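Local coordinates for protein CT_858 (Chlamydia trachomatis, PDB 3DOR), which is a secreted chlamydial protease, known as CPAF, that probably cleaves proteins as a serine-type endopeptidase, at residues K289-G294 and L562-G567. Numbering follows the deposited sequence.
With SO4 (sulfate ion), chain O.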
loop_
_atom_site.group_PDB
_atom_site.type_symbol
_atom_site.label_atom_id
_atom_site.label_comp_id
_atom_site.label_asym_id
_atom_site.label_seq_id
_atom_site.Cartn_x
_atom_site.Cartn_y
_atom_site.Cartn_z
ATOM N N LYS B 289 -7.640 -53.348 -16.819
ATOM C CA LYS B 289 -6.564 -53.290 -15.824
ATOM C C LYS B 289 -6.719 -52.017 -14.986
ATOM O O LYS B 289 -6.755 -50.924 -15.542
ATOM C CB LYS B 289 -5.220 -53.264 -16.539
ATOM C CG LYS B 289 -3.999 -53.357 -15.639
ATOM C CD LYS B 289 -2.748 -53.297 -16.502
ATOM C CE LYS B 289 -1.520 -53.776 -15.762
ATOM N NZ LYS B 289 -0.306 -53.643 -16.614
ATOM N N SER B 290 -6.809 -52.147 -13.664
ATOM C CA SER B 290 -6.982 -50.963 -12.814
ATOM C C SER B 290 -5.703 -50.407 -12.217
ATOM O O SER B 290 -4.807 -51.154 -11.835
ATOM C CB SER B 290 -7.967 -51.242 -11.678
ATOM O OG SER B 290 -9.253 -51.520 -12.202
ATOM N N HIS B 291 -5.659 -49.082 -12.124
ATOM C CA HIS B 291 -4.526 -48.340 -11.593
ATOM C C HIS B 291 -5.025 -47.343 -10.555
ATOM O O HIS B 291 -6.108 -46.783 -10.706
ATOM C CB HIS B 291 -3.851 -47.545 -12.711
ATOM C CG HIS B 291 -3.285 -48.387 -13.808
ATOM N ND1 HIS B 291 -2.126 -49.119 -13.661
ATOM C CD2 HIS B 291 -3.710 -48.603 -15.076
ATOM C CE1 HIS B 291 -1.860 -49.749 -14.795
ATOM N NE2 HIS B 291 -2.806 -49.452 -15.668
ATOM N N LYS B 292 -4.243 -47.111 -9.506
ATOM C CA LYS B 292 -4.637 -46.138 -8.496
ATOM C C LYS B 292 -4.087 -44.798 -8.961
ATOM O O LYS B 292 -2.906 -44.672 -9.266
ATOM C CB LYS B 292 -4.071 -46.505 -7.121
ATOM C CG LYS B 292 -4.504 -47.883 -6.640
ATOM C CD LYS B 292 -4.533 -47.976 -5.120
ATOM C CE LYS B 292 -3.169 -47.791 -4.514
ATOM N NZ LYS B 292 -3.217 -47.789 -3.020
ATOM N N VAL B 293 -4.952 -43.800 -9.039
ATOM C CA VAL B 293 -4.519 -42.493 -9.505
ATOM C C VAL B 293 -4.951 -41.365 -8.587
ATOM O O VAL B 293 -6.085 -41.326 -8.119
ATOM C CB VAL B 293 -5.059 -42.223 -10.934
ATOM C CG1 VAL B 293 -4.647 -40.829 -11.406
ATOM C CG2 VAL B 293 -4.528 -43.297 -11.897
ATOM N N GLY B 294 -4.033 -40.443 -8.329
ATOM C CA GLY B 294 -4.371 -39.317 -7.485
ATOM C C GLY B 294 -4.961 -38.180 -8.294
ATOM O O GLY B 294 -4.676 -38.036 -9.490
ATOM N N LEU B 562 0.343 -42.843 -19.795
ATOM C CA LEU B 562 1.485 -42.347 -19.030
ATOM C C LEU B 562 1.996 -43.451 -18.106
ATOM O O LEU B 562 3.207 -43.663 -17.987
ATOM C CB LEU B 562 1.106 -41.132 -18.182
ATOM C CG LEU B 562 0.913 -39.774 -18.857
ATOM C CD1 LEU B 562 0.478 -38.750 -17.812
ATOM C CD2 LEU B 562 2.214 -39.329 -19.529
ATOM N N ILE B 563 1.074 -44.146 -17.439
ATOM C CA ILE B 563 1.471 -45.218 -16.538
ATOM C C ILE B 563 2.152 -46.320 -17.340
ATOM O O ILE B 563 3.189 -46.829 -16.929
ATOM C CB ILE B 563 0.259 -45.791 -15.764
ATOM C CG1 ILE B 563 -0.319 -44.707 -14.847
ATOM C CG2 ILE B 563 0.687 -46.996 -14.925
ATOM C CD1 ILE B 563 -1.509 -45.142 -14.032
ATOM N N ASN B 564 1.585 -46.664 -18.495
ATOM C CA ASN B 564 2.156 -47.705 -19.347
ATOM C C ASN B 564 3.579 -47.383 -19.772
ATOM O O ASN B 564 4.433 -48.267 -19.799
ATOM C CB ASN B 564 1.308 -47.916 -20.605
ATOM C CG ASN B 564 -0.002 -48.614 -20.323
ATOM O OD1 ASN B 564 -0.856 -48.721 -21.204
ATOM N ND2 ASN B 564 -0.174 -49.095 -19.096
ATOM N N ASN B 565 3.823 -46.120 -20.113
ATOM C CA ASN B 565 5.146 -45.686 -20.545
ATOM C C ASN B 565 5.464 -46.404 -21.872
ATOM O O ASN B 565 6.561 -46.930 -22.063
ATOM C CB ASN B 565 6.156 -46.044 -19.449
ATOM C CG ASN B 565 7.338 -45.097 -19.397
ATOM O OD1 ASN B 565 7.261 -43.952 -19.845
ATOM N ND2 ASN B 565 8.434 -45.567 -18.820
ATOM N N ASP B 566 4.483 -46.400 -22.780
ATOM C CA ASP B 566 4.577 -47.059 -24.091
ATOM C C ASP B 566 4.734 -46.125 -25.297
ATOM O O ASP B 566 3.778 -45.937 -26.056
ATOM C CB ASP B 566 3.321 -47.896 -24.339
ATOM C CG ASP B 566 3.615 -49.370 -24.474
ATOM O OD1 ASP B 566 3.712 -50.049 -23.432
ATOM O OD2 ASP B 566 3.757 -49.849 -25.622
ATOM N N GLY B 567 5.924 -45.563 -25.494
ATOM C CA GLY B 567 6.140 -44.678 -26.631
ATOM C C GLY B 567 5.568 -43.275 -26.486
ATOM O O GLY B 567 5.611 -42.684 -25.404
HETATM S S SO4 O . 2.555 -54.515 -14.731
HETATM O O1 SO4 O . 1.703 -55.764 -14.731
HETATM O O2 SO4 O . 2.147 -53.659 -13.558
HETATM O O3 SO4 O . 4.020 -54.859 -14.600
HETATM O O4 SO4 O . 2.329 -53.830 -16.053
HETATM O O HOH W 1 -2.830 -49.394 -18.374
#
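A water 2.7 Å from His291 NE2 accepts a hydrogen bond from Asn564 ND2 at 2.8 Å and so bridges strand and helix end; the direct separation, 4.3 Å from His291 NE2 to Asn564 ND2, is too long for a bond. On the other nitrogen, His291 ND1 is hydrogen-bonded to OE1 of Glu332, whose OE2 takes the backbone N of Lys292. Bonds at both nitrogens limit rotation of the ring. Ile563 packs against the ring thus held. Ile563 CG2 sits over one face of the His291 ring, 4.0 Å from its centroid and 28° off the normal, a CH-pi contact on the ND1–CE1 side. The other branch reaches the root of the imidazole, Ile563 CD1 being 3.6 Å from His291 CB, because CG1 is anti to the carbonyl carbon (chi1 -65°) and the chain continues extended. Ile563 CD1 also lies 4.1 Å from Val293 CG2, two residues along the strand and on the same side. Lys289, extended to its tip, donates from NZ to O4 of a sulfate, probably from the crystallisation liquor, at 2.7 Å. The contact thus sets the C-terminal end of helix 549-564 against strand 290-297, which lies between strands 278-284 and 333-337 in the mixed sheet of the S41 peptidase region; Ile563 also touches Ala333 on the latter strand.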